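Long-range contacts in TqaA (Penicillium aethiopicum, PDB 5DLK), which forms the terminal condensation-like (CT) domain of a fungal nonribosomal peptide synthetase and probably takes part in closing peptides into macrocycles: residues 20-25 and 211-216; 69-74 and 411-416; 191-196 and 397-402. One frame throughout, in Å; residues are numbered along the deposited sequence.

In the fold
Contacts 2 and 3 are neighbours, with centres about 16 Å apart, and both lie where one crossover of the chain reaches the five-stranded mixed sheet of the N-terminal lobe. Coming from strand 386-390 in the six-stranded sheet, the chain packs against helix 186-197 as residues 397-402 (contact 3) and then joins the five-stranded sheet as edge strand 407-415 (contact 2). Trp72 and Ile74 of contact 2 pack on residues 397-402. This crossover ties together the two lobes expected of a condensation domain. Contact 1, about 32 Å from contact 2 and 31 Å from contact 3, centre to centre, fixes the N-terminal segment to helix 208-218. Along the chain the order is 20-25, 69-74, 191-196, 211-216, 397-402, 411-416.

Contact 1: residues 20-25 and 211-216; sequences PFSLSP and YLYHRV
Leu23 and Tyr213 pass alongside one another from opposite sides of the contact, the leucine reaching toward helix 208-218 and the tyrosine toward the loop. Leu23 CD1 lies 3.5 Å from Tyr213 CD1, and its CG also rests near CE1 of the ring. Ser22 comes to the same part of the ring, its OG 3.3 Å from Tyr213 CE1, while that hydroxyl is hydrogen-bonded to Glu19 O. One helical turn on, Val216 flanks the leucine from the other segment, its CG2 being 4.0 Å from Leu23 CD1. In Tyr213, CG is anti to the carbonyl carbon (chi1 -73°), which starts the side chain off toward the loop. Its hydroxyl ends beside Pro20, with OH 3.6 Å from Pro20 CA. A water is held between the segments: it accepts from Leu23 N at 2.7 Å and donates to Tyr213 OH at 2.9 Å. The loop is shaped by a type I beta turn from Phe21 to Ser24, closed by Ser24 N bonding to Phe21 O. Asp50 of strand 47-53 joins both partners, its carboxylate bonding Tyr213 OH and Phe21 N. The Phe21 ring turns from the helix to pack on Leu48 and Leu51 of that strand and on the start of helix 29-38.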
loop_
_atom_site.group_PDB
_atom_site.type_symbol
_atom_site.label_atom_id
_atom_site.label_comp_id
_atom_site.label_asym_id
_atom_site.label_seq_id
_atom_site.Cartn_x
_atom_site.Cartn_y
_atom_site.Cartn_z
ATOM N N PRO A 20 9.721 9.992 -22.282
ATOM C CA PRO A 20 9.148 10.871 -21.257
ATOM C C PRO A 20 8.044 11.780 -21.788
ATOM O O PRO A 20 8.147 12.278 -22.911
ATOM C CB PRO A 20 10.357 11.690 -20.792
ATOM C CG PRO A 20 11.517 10.756 -21.007
ATOM C CD PRO A 20 11.193 10.057 -22.306
ATOM N N PHE A 21 7.008 11.965 -20.969
ATOM C CA PHE A 21 5.848 12.831 -21.226
ATOM C C PHE A 21 4.843 12.210 -22.211
ATOM O O PHE A 21 3.795 12.804 -22.487
ATOM C CB PHE A 21 6.289 14.218 -21.716
ATOM C CG PHE A 21 7.229 14.916 -20.776
ATOM C CD1 PHE A 21 6.763 15.434 -19.573
ATOM C CD2 PHE A 21 8.582 15.040 -21.082
ATOM C CE1 PHE A 21 7.632 16.084 -18.692
ATOM C CE2 PHE A 21 9.452 15.685 -20.204
ATOM C CZ PHE A 21 8.974 16.205 -19.011
ATOM N N SER A 22 5.133 11.002 -22.680
ATOM C CA SER A 22 4.248 10.336 -23.639
ATOM C C SER A 22 2.893 9.983 -23.019
ATOM O O SER A 22 1.920 9.785 -23.748
ATOM C CB SER A 22 4.915 9.083 -24.232
ATOM O OG SER A 22 5.182 8.076 -23.273
ATOM N N LEU A 23 2.811 9.949 -21.685
ATOM C CA LEU A 23 1.529 9.722 -21.020
ATOM C C LEU A 23 1.008 10.965 -20.308
ATOM O O LEU A 23 0.045 10.886 -19.551
ATOM C CB LEU A 23 1.644 8.568 -20.020
ATOM C CG LEU A 23 2.095 7.238 -20.613
ATOM C CD1 LEU A 23 2.344 6.209 -19.518
ATOM C CD2 LEU A 23 1.057 6.732 -21.624
ATOM N N SER A 24 1.635 12.118 -20.547
ATOM C CA SER A 24 1.208 13.344 -19.879
ATOM C C SER A 24 -0.182 13.797 -20.325
ATOM O O SER A 24 -0.430 13.955 -21.516
ATOM C CB SER A 24 2.215 14.471 -20.133
ATOM O OG SER A 24 1.660 15.718 -19.755
ATOM N N PRO A 25 -1.102 14.005 -19.371
ATOM C CA PRO A 25 -2.401 14.569 -19.764
ATOM C C PRO A 25 -2.335 16.088 -19.923
ATOM O O PRO A 25 -3.350 16.725 -20.206
ATOM C CB PRO A 25 -3.322 14.178 -18.603
ATOM C CG PRO A 25 -2.415 14.024 -17.440
ATOM C CD PRO A 25 -1.092 13.543 -17.970
ATOM N N TYR A 211 7.231 1.111 -14.580
ATOM C CA TYR A 211 6.105 0.215 -14.360
ATOM C C TYR A 211 4.884 0.717 -15.121
ATOM O O TYR A 211 4.205 -0.057 -15.812
ATOM C CB TYR A 211 5.817 0.124 -12.862
ATOM C CG TYR A 211 4.633 -0.737 -12.481
ATOM C CD1 TYR A 211 4.757 -2.112 -12.378
ATOM C CD2 TYR A 211 3.402 -0.159 -12.189
ATOM C CE1 TYR A 211 3.680 -2.902 -11.999
ATOM C CE2 TYR A 211 2.321 -0.936 -11.829
ATOM C CZ TYR A 211 2.468 -2.306 -11.735
ATOM O OH TYR A 211 1.395 -3.085 -11.365
ATOM N N LEU A 212 4.627 2.015 -15.011
ATOM C CA LEU A 212 3.488 2.635 -15.676
ATOM C C LEU A 212 3.609 2.551 -17.207
ATOM O O LEU A 212 2.633 2.225 -17.893
ATOM C CB LEU A 212 3.328 4.084 -15.224
ATOM C CG LEU A 212 3.001 4.267 -13.733
ATOM C CD1 LEU A 212 2.720 5.724 -13.419
ATOM C CD2 LEU A 212 1.820 3.373 -13.341
ATOM N N TYR A 213 4.793 2.834 -17.750
ATOM C CA TYR A 213 4.987 2.704 -19.204
ATOM C C TYR A 213 4.780 1.264 -19.669
ATOM O O TYR A 213 4.156 1.013 -20.710
ATOM C CB TYR A 213 6.381 3.197 -19.619
ATOM C CG TYR A 213 6.502 4.706 -19.560
ATOM C CD1 TYR A 213 5.682 5.516 -20.336
ATOM C CD2 TYR A 213 7.435 5.321 -18.727
ATOM C CE1 TYR A 213 5.777 6.906 -20.277
ATOM C CE2 TYR A 213 7.541 6.705 -18.665
ATOM C CZ TYR A 213 6.712 7.491 -19.441
ATOM O OH TYR A 213 6.803 8.865 -19.391
ATOM N N HIS A 214 5.304 0.319 -18.899
ATOM C CA HIS A 214 5.150 -1.096 -19.228
ATOM C C HIS A 214 3.678 -1.551 -19.216
ATOM O O HIS A 214 3.262 -2.310 -20.099
ATOM C CB HIS A 214 5.976 -1.941 -18.269
ATOM C CG HIS A 214 6.162 -3.352 -18.719
ATOM N ND1 HIS A 214 5.176 -4.310 -18.593
ATOM C CD2 HIS A 214 7.212 -3.967 -19.313
ATOM C CE1 HIS A 214 5.616 -5.458 -19.079
ATOM N NE2 HIS A 214 6.848 -5.278 -19.520
ATOM N N ARG A 215 2.891 -1.096 -18.235
ATOM C CA ARG A 215 1.446 -1.366 -18.245
ATOM C C ARG A 215 0.783 -0.912 -19.544
ATOM O O ARG A 215 -0.042 -1.630 -20.118
ATOM C CB ARG A 215 0.734 -0.676 -17.083
ATOM C CG ARG A 215 0.987 -1.271 -15.722
ATOM C CD ARG A 215 -0.174 -0.925 -14.786
ATOM N NE ARG A 215 -0.480 0.504 -14.797
ATOM C CZ ARG A 215 -1.514 1.049 -14.161
ATOM N NH1 ARG A 215 -2.348 0.279 -13.462
ATOM N NH2 ARG A 215 -1.718 2.359 -14.221
ATOM N N VAL A 216 1.132 0.288 -19.998
ATOM C CA VAL A 216 0.517 0.853 -21.192
ATOM C C VAL A 216 0.992 0.107 -22.435
ATOM O O VAL A 216 0.215 -0.124 -23.359
ATOM C CB VAL A 216 0.818 2.367 -21.320
ATOM C CG1 VAL A 216 0.565 2.869 -22.753
ATOM C CG2 VAL A 216 -0.037 3.136 -20.332
HETATM O O HOH W 1 4.441 10.484 -19.614
#

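Contact 2: residues 69-74 and 411-416. With EDO (1,2-ethanediol), chain E.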
loop_
_atom_site.group_PDB
_atom_site.type_symbol
_atom_site.label_atom_id
_atom_site.label_comp_id
_atom_site.label_asym_id
_atom_site.label_seq_id
_atom_site.Cartn_x
_atom_site.Cartn_y
_atom_site.Cartn_z
ATOM N N SER A 69 5.934 8.278 8.909
ATOM C CA SER A 69 7.285 8.665 9.304
ATOM C C SER A 69 7.995 7.400 9.743
ATOM O O SER A 69 7.640 6.815 10.772
ATOM C CB SER A 69 7.260 9.687 10.445
ATOM O OG SER A 69 8.587 10.068 10.790
ATOM N N TYR A 70 8.990 6.972 8.972
ATOM C CA TYR A 70 9.772 5.801 9.330
ATOM C C TYR A 70 10.994 6.262 10.134
ATOM O O TYR A 70 11.823 7.009 9.626
ATOM C CB TYR A 70 10.191 5.024 8.089
ATOM C CG TYR A 70 9.023 4.305 7.443
ATOM C CD1 TYR A 70 8.368 3.286 8.120
ATOM C CD2 TYR A 70 8.575 4.650 6.172
ATOM C CE1 TYR A 70 7.294 2.625 7.550
ATOM C CE2 TYR A 70 7.497 3.984 5.586
ATOM C CZ TYR A 70 6.864 2.973 6.291
ATOM O OH TYR A 70 5.795 2.282 5.740
ATOM N N ASN A 71 11.077 5.797 11.373
ATOM C CA ASN A 71 11.977 6.391 12.369
ATOM C C ASN A 71 13.072 5.432 12.800
ATOM O O ASN A 71 12.795 4.318 13.236
ATOM C CB ASN A 71 11.189 6.823 13.594
ATOM C CG ASN A 71 10.031 7.715 13.248
ATOM O OD1 ASN A 71 10.080 8.455 12.265
ATOM N ND2 ASN A 71 8.969 7.648 14.050
ATOM N N TRP A 72 14.317 5.878 12.696
ATOM C CA TRP A 72 15.450 5.043 13.044
ATOM C C TRP A 72 16.236 5.666 14.190
ATOM O O TRP A 72 16.841 6.713 14.011
ATOM C CB TRP A 72 16.350 4.856 11.837
ATOM C CG TRP A 72 15.655 4.152 10.707
ATOM C CD1 TRP A 72 15.117 4.719 9.585
ATOM C CD2 TRP A 72 15.397 2.754 10.621
ATOM N NE1 TRP A 72 14.554 3.745 8.789
ATOM C CE2 TRP A 72 14.713 2.528 9.406
ATOM C CE3 TRP A 72 15.686 1.662 11.449
ATOM C CZ2 TRP A 72 14.329 1.257 8.996
ATOM C CZ3 TRP A 72 15.293 0.398 11.040
ATOM C CH2 TRP A 72 14.617 0.209 9.826
ATOM N N THR A 73 16.222 5.023 15.350
ATOM C CA THR A 73 16.986 5.516 16.495
ATOM C C THR A 73 18.362 4.866 16.455
ATOM O O THR A 73 18.483 3.647 16.556
ATOM C CB THR A 73 16.295 5.209 17.832
ATOM O OG1 THR A 73 14.969 5.745 17.823
ATOM C CG2 THR A 73 17.072 5.829 19.002
ATOM N N ILE A 74 19.390 5.697 16.304
ATOM C CA ILE A 74 20.756 5.234 16.080
ATOM C C ILE A 74 21.623 5.594 17.289
ATOM O O ILE A 74 21.715 6.762 17.647
ATOM C CB ILE A 74 21.359 5.865 14.818
ATOM C CG1 ILE A 74 20.439 5.644 13.603
ATOM C CG2 ILE A 74 22.743 5.293 14.540
ATOM C CD1 ILE A 74 20.867 6.409 12.365
ATOM N N SER A 411 11.028 2.292 14.442
ATOM C CA SER A 411 9.685 2.600 14.910
ATOM C C SER A 411 9.022 3.489 13.857
ATOM O O SER A 411 9.674 3.900 12.909
ATOM C CB SER A 411 9.713 3.282 16.285
ATOM O OG SER A 411 10.301 4.561 16.207
ATOM N N LYS A 412 7.737 3.799 14.010
ATOM C CA LYS A 412 7.100 4.644 12.997
ATOM C C LYS A 412 5.940 5.439 13.547
ATOM O O LYS A 412 5.374 5.102 14.599
ATOM C CB LYS A 412 6.629 3.786 11.807
ATOM C CG LYS A 412 5.490 2.830 12.165
ATOM C CD LYS A 412 4.960 2.106 10.941
ATOM C CE LYS A 412 3.924 1.048 11.348
ATOM N NZ LYS A 412 2.862 1.664 12.157
ATOM N N PHE A 413 5.618 6.523 12.850
ATOM C CA PHE A 413 4.367 7.229 13.034
ATOM C C PHE A 413 3.573 6.972 11.744
ATOM O O PHE A 413 4.168 6.865 10.670
ATOM C CB PHE A 413 4.538 8.732 13.215
ATOM C CG PHE A 413 5.560 9.142 14.250
ATOM C CD1 PHE A 413 5.684 8.473 15.454
ATOM C CD2 PHE A 413 6.395 10.229 13.996
ATOM C CE1 PHE A 413 6.630 8.893 16.404
ATOM C CE2 PHE A 413 7.342 10.642 14.935
ATOM C CZ PHE A 413 7.454 9.972 16.131
ATOM N N ALA A 414 2.249 6.925 11.836
ATOM C CA ALA A 414 1.440 6.674 10.638
ATOM C C ALA A 414 0.037 7.296 10.722
ATOM O O ALA A 414 -0.594 7.314 11.783
ATOM C CB ALA A 414 1.344 5.169 10.389
ATOM N N ARG A 415 -0.425 7.821 9.590
ATOM C CA ARG A 415 -1.780 8.333 9.423
ATOM C C ARG A 415 -2.451 7.511 8.319
ATOM O O ARG A 415 -1.798 7.150 7.334
ATOM C CB ARG A 415 -1.793 9.809 9.018
ATOM C CG ARG A 415 -0.981 10.738 9.934
ATOM C CD ARG A 415 -1.397 10.580 11.375
ATOM N NE ARG A 415 -2.762 11.025 11.622
ATOM C CZ ARG A 415 -3.338 10.977 12.820
ATOM N NH1 ARG A 415 -2.650 10.529 13.860
ATOM N NH2 ARG A 415 -4.591 11.377 12.984
ATOM N N PHE A 416 -3.741 7.249 8.494
ATOM C CA PHE A 416 -4.548 6.540 7.487
ATOM C C PHE A 416 -6.002 6.691 7.877
ATOM O O PHE A 416 -6.394 6.272 8.959
ATOM C CB PHE A 416 -4.171 5.059 7.400
ATOM C CG PHE A 416 -5.047 4.268 6.450
ATOM C CD1 PHE A 416 -4.989 4.500 5.090
ATOM C CD2 PHE A 416 -5.936 3.308 6.935
ATOM C CE1 PHE A 416 -5.796 3.770 4.189
ATOM C CE2 PHE A 416 -6.741 2.568 6.045
ATOM C CZ PHE A 416 -6.669 2.806 4.679
HETATM C C1 EDO E . -5.478 6.254 12.064
HETATM O O1 EDO E . -5.075 5.272 11.078
HETATM C C2 EDO E . -4.633 7.540 12.016
HETATM O O2 EDO E . -4.891 8.317 10.826
HETATM O O HOH W 2 13.118 4.241 16.514
HETATM O O HOH W 3 8.730 6.443 16.690
#
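An antiparallel strand pair at the edge of the mixed sheet joins Ser69, Tyr70 and Asn71 to Phe413, Lys412 and Ser411. Ser69 and Phe413 form one hydrogen-bonded pair, with N to O distances of 2.9 Å both ways, and Asn71 with Ser411 forms the other; Tyr70 and Lys412 are the non-hydrogen-bonded pair between them. On the face bearing Asn71 and Phe413, Asn71 ND2 sits over the ring centre of Phe413, 3.3 Å above its plane, with amide and ring planes 65° apart. The amide is held from both ends: Ser69 OG donates to Asn71 OD1 at 2.6 Å, on a lone pair, and Asn71 ND2 donates at 2.9 Å to a water. On the opposite face Tyr70 and Lys412 extend the same way next to each other, with Tyr70 CD1 4.1 Å from Lys412 CB. A 1,2-ethanediol, probably from the crystallisation liquor, accepts through O2 from Phe416 N and lies over a guanidinium face of Arg415, which also makes a cation-pi contact with Trp145. An alanine at Arg415 would probably leave Trp145 without its cationic partner and the diol without its flat cover. Helix 132-144 packs on the Phe413 face through Trp140 and Lys137, and strand 169-177 flanks strand 67-75 on its other side.

Contact 3: residues 191-196 and 397-402; sequences SDFAAI and FSLPLR
Phe193 and Ala194 of helix 186-197 pack on Leu399, Pro400 and Leu401, which form an inverse gamma turn centred on Pro400. The turn is closed by Leu401 N bonding to Leu399 O at 2.8 Å, and it leaves the two leucines flanking the proline, all three meeting the helix through apolar atoms alone. Phe193 has CG anti to the backbone N (chi1 -172°), which starts the ring toward Leu399. The two side chains cross obliquely: Leu399 CD1 is 3.8 Å from Phe193 CD1 and also touches Phe193 CB, while Leu399 CD2 reaches the same ring carbon from slightly farther off. Leu401 is turned differently, with CG anti to the carbonyl carbon (chi1 -55°). Its two methyls go separate ways, CD2 to the helix and CD1 to Ile74 of strand 67-75. At the helix, CD2 stands at the edge of the Phe193 ring, near its plane, and 3.9 Å from Ala194 CA. The small side chain of Ala194 allows this close approach of the loop, the CA atoms of Ala194 and Leu401 being 5.4 Å apart. Asn198, just past the helix end, binds Pro400 O and Arg402 N and so secures the turn by polar bonds as well. Leu399 also packs on Trp72 of strand 67-75 and on Phe190, one turn earlier in the helix. The proline ring meets the methyl of Ala194, with Pro400 CD 3.6 Å from Ala194 CB.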
loop_
_atom_site.group_PDB
_atom_site.type_symbol
_atom_site.label_atom_id
_atom_site.label_comp_id
_atom_site.label_asym_id
_atom_site.label_seq_id
_atom_site.Cartn_x
_atom_site.Cartn_y
_atom_site.Cartn_z
ATOM N N SER A 191 17.117 -1.144 2.751
ATOM C CA SER A 191 18.348 -1.875 2.426
ATOM C C SER A 191 19.241 -1.084 1.453
ATOM O O SER A 191 20.464 -1.119 1.580
ATOM C CB SER A 191 18.031 -3.271 1.871
ATOM O OG SER A 191 17.389 -3.213 0.613
ATOM N N ASP A 192 18.638 -0.354 0.513
ATOM C CA ASP A 192 19.382 0.577 -0.333
ATOM C C ASP A 192 20.026 1.696 0.492
ATOM O O ASP A 192 21.176 2.059 0.244
ATOM C CB ASP A 192 18.487 1.190 -1.408
ATOM C CG ASP A 192 18.217 0.232 -2.565
ATOM O OD1 ASP A 192 18.534 -0.976 -2.433
ATOM O OD2 ASP A 192 17.684 0.694 -3.602
ATOM N N PHE A 193 19.290 2.250 1.453
ATOM C CA PHE A 193 19.847 3.293 2.321
ATOM C C PHE A 193 21.099 2.774 3.034
ATOM O O PHE A 193 22.162 3.393 2.976
ATOM C CB PHE A 193 18.819 3.775 3.360
ATOM C CG PHE A 193 19.280 4.972 4.160
ATOM C CD1 PHE A 193 20.150 4.817 5.235
ATOM C CD2 PHE A 193 18.822 6.246 3.856
ATOM C CE1 PHE A 193 20.575 5.912 5.971
ATOM C CE2 PHE A 193 19.238 7.347 4.594
ATOM C CZ PHE A 193 20.116 7.176 5.653
ATOM N N ALA A 194 20.965 1.629 3.688
ATOM C CA ALA A 194 22.072 1.046 4.431
ATOM C C ALA A 194 23.261 0.766 3.515
ATOM O O ALA A 194 24.402 1.080 3.860
ATOM C CB ALA A 194 21.632 -0.211 5.127
ATOM N N ALA A 195 22.988 0.198 2.344
ATOM C CA ALA A 195 24.037 -0.125 1.383
ATOM C C ALA A 195 24.782 1.122 0.910
ATOM O O ALA A 195 26.003 1.095 0.744
ATOM C CB ALA A 195 23.449 -0.882 0.182
ATOM N N ILE A 196 24.053 2.217 0.706
ATOM C CA ILE A 196 24.672 3.454 0.252
ATOM C C ILE A 196 25.538 4.041 1.364
ATOM O O ILE A 196 26.673 4.460 1.119
ATOM C CB ILE A 196 23.631 4.485 -0.196
ATOM C CG1 ILE A 196 22.955 4.020 -1.489
ATOM C CG2 ILE A 196 24.278 5.857 -0.390
ATOM C CD1 ILE A 196 21.739 4.841 -1.868
ATOM N N PHE A 397 11.580 -4.719 10.366
ATOM C CA PHE A 397 12.457 -3.954 9.481
ATOM C C PHE A 397 13.811 -3.659 10.114
ATOM O O PHE A 397 13.926 -3.592 11.343
ATOM C CB PHE A 397 11.769 -2.646 9.079
ATOM C CG PHE A 397 10.375 -2.857 8.602
ATOM C CD1 PHE A 397 9.312 -2.870 9.504
ATOM C CD2 PHE A 397 10.130 -3.131 7.263
ATOM C CE1 PHE A 397 8.012 -3.133 9.063
ATOM C CE2 PHE A 397 8.843 -3.387 6.817
ATOM C CZ PHE A 397 7.786 -3.385 7.716
ATOM N N SER A 398 14.829 -3.482 9.276
ATOM C CA SER A 398 16.162 -3.176 9.792
ATOM C C SER A 398 16.977 -2.256 8.886
ATOM O O SER A 398 16.772 -2.185 7.672
ATOM C CB SER A 398 16.938 -4.471 10.043
ATOM O OG SER A 398 17.188 -5.155 8.834
ATOM N N LEU A 399 17.906 -1.536 9.508
ATOM C CA LEU A 399 18.781 -0.612 8.801
ATOM C C LEU A 399 20.193 -0.896 9.282
ATOM O O LEU A 399 20.677 -0.246 10.208
ATOM C CB LEU A 399 18.389 0.843 9.077
ATOM C CG LEU A 399 18.942 1.935 8.165
ATOM C CD1 LEU A 399 18.184 1.945 6.850
ATOM C CD2 LEU A 399 18.874 3.293 8.843
ATOM N N PRO A 400 20.840 -1.902 8.679
ATOM C CA PRO A 400 22.120 -2.421 9.169
ATOM C C PRO A 400 23.311 -1.507 8.855
ATOM O O PRO A 400 24.183 -1.873 8.060
ATOM C CB PRO A 400 22.243 -3.764 8.438
ATOM C CG PRO A 400 21.495 -3.556 7.154
ATOM C CD PRO A 400 20.351 -2.640 7.499
ATOM N N LEU A 401 23.349 -0.332 9.478
ATOM C CA LEU A 401 24.468 0.594 9.290
ATOM C C LEU A 401 25.757 0.013 9.886
ATOM O O LEU A 401 25.754 -0.499 11.006
ATOM C CB LEU A 401 24.156 1.957 9.921
ATOM C CG LEU A 401 22.866 2.644 9.458
ATOM C CD1 LEU A 401 22.761 4.069 10.006
ATOM C CD2 LEU A 401 22.772 2.630 7.937
ATOM N N ARG A 402 26.850 0.091 9.129
ATOM C CA ARG A 402 28.140 -0.459 9.555
ATOM C C ARG A 402 28.807 0.441 10.601
ATOM O O ARG A 402 28.790 1.663 10.477
ATOM C CB ARG A 402 29.059 -0.645 8.339
ATOM C CG ARG A 402 30.312 -1.504 8.553
ATOM C CD ARG A 402 30.174 -2.457 9.741
ATOM N NE ARG A 402 31.472 -2.845 10.293
ATOM C CZ ARG A 402 31.643 -3.449 11.468
ATOM N NH1 ARG A 402 30.598 -3.733 12.239
ATOM N NH2 ARG A 402 32.866 -3.759 11.880
#